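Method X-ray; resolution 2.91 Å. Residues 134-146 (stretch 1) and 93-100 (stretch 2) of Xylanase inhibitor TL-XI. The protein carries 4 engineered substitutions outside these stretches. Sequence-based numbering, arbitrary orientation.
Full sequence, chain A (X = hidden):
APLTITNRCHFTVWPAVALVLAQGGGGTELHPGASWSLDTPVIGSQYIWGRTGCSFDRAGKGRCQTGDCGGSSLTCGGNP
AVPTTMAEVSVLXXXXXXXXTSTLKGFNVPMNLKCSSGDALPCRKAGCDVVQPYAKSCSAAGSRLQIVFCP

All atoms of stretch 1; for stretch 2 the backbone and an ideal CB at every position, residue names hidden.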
# COMPACT_ATOMS: atom_id res chain seq x y z
N TYR A 134 2.35 2.03 -14.84
CA TYR A 134 0.98 1.59 -14.78
C TYR A 134 0.34 2.40 -13.66
O TYR A 134 0.27 1.96 -12.50
CB TYR A 134 0.91 0.07 -14.51
CG TYR A 134 -0.47 -0.53 -14.44
CD1 TYR A 134 -1.33 -0.53 -15.56
CD2 TYR A 134 -0.92 -1.13 -13.27
CE1 TYR A 134 -2.60 -1.11 -15.48
CE2 TYR A 134 -2.20 -1.70 -13.18
CZ TYR A 134 -3.03 -1.70 -14.29
OH TYR A 134 -4.27 -2.28 -14.17
N ALA A 135 -0.14 3.60 -14.02
CA ALA A 135 -0.62 4.55 -13.02
C ALA A 135 -1.71 5.39 -13.58
O ALA A 135 -1.82 5.52 -14.79
CB ALA A 135 0.52 5.44 -12.55
N LYS A 136 -2.53 5.97 -12.71
CA LYS A 136 -3.55 6.92 -13.11
C LYS A 136 -3.33 8.20 -12.32
O LYS A 136 -2.65 8.19 -11.28
CB LYS A 136 -4.94 6.33 -12.85
CG LYS A 136 -5.36 5.21 -13.83
CD LYS A 136 -5.72 5.74 -15.21
CE LYS A 136 -6.03 4.61 -16.21
NZ LYS A 136 -6.79 5.17 -17.42
N SER A 137 -3.90 9.31 -12.81
CA SER A 137 -3.77 10.60 -12.13
C SER A 137 -5.12 11.06 -11.56
O SER A 137 -6.18 10.75 -12.10
CB SER A 137 -3.17 11.66 -13.09
OG SER A 137 -3.86 11.73 -14.34
N CYS A 138 -5.06 11.78 -10.44
CA CYS A 138 -6.23 12.31 -9.76
C CYS A 138 -5.96 13.75 -9.40
O CYS A 138 -4.93 14.05 -8.80
CB CYS A 138 -6.45 11.54 -8.47
SG CYS A 138 -8.02 11.94 -7.84
N SER A 139 -6.90 14.65 -9.73
CA SER A 139 -6.63 16.09 -9.64
C SER A 139 -7.90 16.82 -9.18
O SER A 139 -8.65 17.37 -10.02
CB SER A 139 -6.06 16.64 -11.01
OG SER A 139 -5.66 18.02 -10.99
N ALA A 140 -8.16 16.81 -7.86
CA ALA A 140 -9.23 17.73 -7.37
C ALA A 140 -8.89 18.43 -6.04
O ALA A 140 -7.96 18.01 -5.31
CB ALA A 140 -10.60 17.00 -7.25
N ALA A 141 -9.63 19.52 -5.76
CA ALA A 141 -9.44 20.28 -4.53
C ALA A 141 -9.71 19.44 -3.26
O ALA A 141 -8.94 19.54 -2.29
CB ALA A 141 -10.31 21.59 -4.52
N GLY A 142 -10.76 18.61 -3.29
CA GLY A 142 -11.14 17.84 -2.10
C GLY A 142 -11.24 16.34 -2.36
O GLY A 142 -12.14 15.67 -1.81
N SER A 143 -10.32 15.80 -3.17
CA SER A 143 -10.40 14.40 -3.65
C SER A 143 -10.01 13.35 -2.59
O SER A 143 -9.44 13.70 -1.55
CB SER A 143 -9.61 14.21 -4.97
OG SER A 143 -8.26 14.64 -4.83
N ARG A 144 -10.32 12.08 -2.87
CA ARG A 144 -10.15 11.05 -1.86
C ARG A 144 -9.56 9.77 -2.44
O ARG A 144 -10.17 9.15 -3.30
CB ARG A 144 -11.51 10.78 -1.19
CG ARG A 144 -11.79 11.80 -0.11
CD ARG A 144 -13.26 12.06 0.10
NE ARG A 144 -13.42 13.32 0.84
CZ ARG A 144 -14.56 14.01 0.94
NH1 ARG A 144 -15.67 13.56 0.36
NH2 ARG A 144 -14.58 15.15 1.62
N LEU A 145 -8.36 9.39 -1.96
CA LEU A 145 -7.68 8.17 -2.40
C LEU A 145 -8.05 6.93 -1.59
O LEU A 145 -8.15 7.00 -0.33
CB LEU A 145 -6.17 8.35 -2.29
CG LEU A 145 -5.45 9.17 -3.36
CD1 LEU A 145 -4.01 9.32 -2.99
CD2 LEU A 145 -5.55 8.47 -4.71
N GLN A 146 -8.24 5.80 -2.30
CA GLN A 146 -8.55 4.52 -1.67
C GLN A 146 -7.72 3.35 -2.22
O GLN A 146 -7.68 3.10 -3.42
CB GLN A 146 -10.04 4.22 -1.79
CG GLN A 146 -10.52 3.15 -0.83
CD GLN A 146 -12.04 3.04 -0.78
OE1 GLN A 146 -12.76 3.60 -1.64
NE2 GLN A 146 -12.55 2.31 0.23
N UNK A 93 1.10 19.27 -4.06
CA UNK A 93 0.13 20.01 -3.27
C UNK A 93 -1.25 19.89 -3.96
O UNK A 93 -1.50 20.57 -5.00
CB UNK A 93 0.55 21.47 -3.12
N UNK A 94 -2.11 19.02 -3.40
CA UNK A 94 -3.46 18.78 -3.96
C UNK A 94 -3.66 17.61 -4.93
O UNK A 94 -4.64 16.83 -4.77
CB UNK A 94 -3.90 20.05 -4.69
N UNK A 95 -2.75 17.51 -5.94
CA UNK A 95 -2.76 16.44 -6.99
C UNK A 95 -2.11 15.10 -6.61
O UNK A 95 -1.05 15.07 -5.95
CB UNK A 95 -2.04 16.97 -8.24
N UNK A 96 -2.74 14.00 -7.04
CA UNK A 96 -2.27 12.68 -6.67
C UNK A 96 -2.03 11.90 -7.95
O UNK A 96 -2.74 12.09 -8.93
CB UNK A 96 -3.27 11.96 -5.76
N UNK A 97 -1.03 11.03 -7.96
CA UNK A 97 -0.86 9.99 -9.00
C UNK A 97 -0.66 8.72 -8.25
O UNK A 97 0.03 8.71 -7.22
CB UNK A 97 0.30 10.27 -9.95
N UNK A 98 -1.25 7.64 -8.74
CA UNK A 98 -1.19 6.36 -8.03
C UNK A 98 -0.92 5.18 -8.98
O UNK A 98 -1.60 5.01 -9.98
CB UNK A 98 -2.50 6.13 -7.27
N UNK A 99 0.12 4.40 -8.69
CA UNK A 99 0.54 3.31 -9.56
C UNK A 99 0.78 2.05 -8.76
O UNK A 99 0.85 2.09 -7.54
CB UNK A 99 1.80 3.69 -10.34
N UNK A 100 0.89 0.92 -9.45
CA UNK A 100 0.95 -0.34 -8.75
C UNK A 100 1.66 -1.29 -9.65
O UNK A 100 1.61 -1.15 -10.86
CB UNK A 100 -0.44 -0.86 -8.36

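Stretch 2 runs antiparallel to strand 135-139.

Position 93 lies in loop, with nothing of stretch 1 within 5.5 Å of its ideal CB. Almost any residue would suit. It is Gln 93, which makes no contact here.

Position 94 has phi/psi of 95/-48. A CB at these angles would be jammed against the carbonyl O of the residue before, which calls for glycine. The residue is Gly 94.

Position 95 points its CB to the face that carries Ser 137 and Ser 139. The ideal CB is 4.7 Å from Ser 139 OG, a hydroxyl within reach of a short polar side chain. Asn, Asp, Ser or Thr would suit. Asn 95 is found, and its OD1 accepts a hydrogen bond from Ser 139 OG at 2.7 Å.

Position 96 pairs with Cys 138, and its backbone can bond in both directions. Its ideal CB is 3.9 Å from Leu 145 CD1, and Ser 143 lies further along the same side. A large apolar or aromatic side chain would fill this space. Tyr 96 does so. Leu 145 CD1 sits over one ring face, 3.6 Å from Tyr 96 CG, in a CH-pi contact. Ser 143 OG lies at the ring edge, 3.4 Å from Tyr 96 CE2. Tyr 96 N to Cys 138 O and Cys 138 N to Tyr 96 O are hydrogen bonds of 2.8 Å each.

Position 97 turns to the face of Ala 135 and Ser 137, where stretch 1 offers only small side chains. Thr, Ser or Val would fit a strand here. Thr 97 is deposited; its CG2 is 4.2 Å from Ser 137 CB.

Position 98 returns to the face of Lys 136 and Cys 138. Its ideal CB is 4.6 Å from Leu 145 CD2, and a long or aromatic side chain could cover these neighbours. In Tyr 98, CE1 is 3.6 Å from Cys 138 CB, which lies at the ring edge, and CD1 is 3.6 Å from Leu 145 CD2. Tyr 98 N bonds to Lys 136 O, and Lys 136 N to Tyr 98 O, both at 3.0 Å.

Position 99 is tight: an ideal CB would be 3.1 Å from Ala 135 CB and 3.2 Å from Tyr 134 O. Glycine suits best, and Gly 99 is present.

Position 100 points sideways, with the Tyr 134 ring nearby. A branched apolar residue would suit. Val 100 places CG1 3.7 Å from Tyr 134 CD2, and Val 100 N donates to Tyr 134 O at 3.3 Å.

Stretch 2 93-100: QGNYTYGV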
# COMPACT_ATOMS: atom_id res chain seq x y z
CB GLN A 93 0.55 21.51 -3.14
CG GLN A 93 1.62 21.79 -2.05
CD GLN A 93 1.52 23.23 -1.46
OE1 GLN A 93 1.60 23.41 -0.25
NE2 GLN A 93 1.33 24.25 -2.33
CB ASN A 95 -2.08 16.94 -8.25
CG ASN A 95 -2.86 18.03 -8.92
OD1 ASN A 95 -3.06 18.00 -10.14
ND2 ASN A 95 -3.32 19.00 -8.13
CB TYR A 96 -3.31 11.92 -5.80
CG TYR A 96 -3.75 12.57 -4.48
CD1 TYR A 96 -2.84 12.71 -3.41
CD2 TYR A 96 -5.09 13.02 -4.29
CE1 TYR A 96 -3.25 13.32 -2.20
CE2 TYR A 96 -5.49 13.62 -3.08
CZ TYR A 96 -4.58 13.76 -2.04
OH TYR A 96 -4.98 14.37 -0.88
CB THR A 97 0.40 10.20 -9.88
OG1 THR A 97 1.57 10.34 -9.05
CG2 THR A 97 0.27 11.49 -10.71
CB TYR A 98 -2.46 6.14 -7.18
CG TYR A 98 -3.75 6.49 -7.89
CD1 TYR A 98 -4.19 7.80 -8.00
CD2 TYR A 98 -4.54 5.50 -8.46
CE1 TYR A 98 -5.34 8.12 -8.66
CE2 TYR A 98 -5.70 5.82 -9.14
CZ TYR A 98 -6.10 7.13 -9.23
OH TYR A 98 -7.27 7.45 -9.90
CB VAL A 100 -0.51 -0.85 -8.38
CG1 VAL A 100 -1.36 -1.16 -9.64
CG2 VAL A 100 -0.50 -2.05 -7.37
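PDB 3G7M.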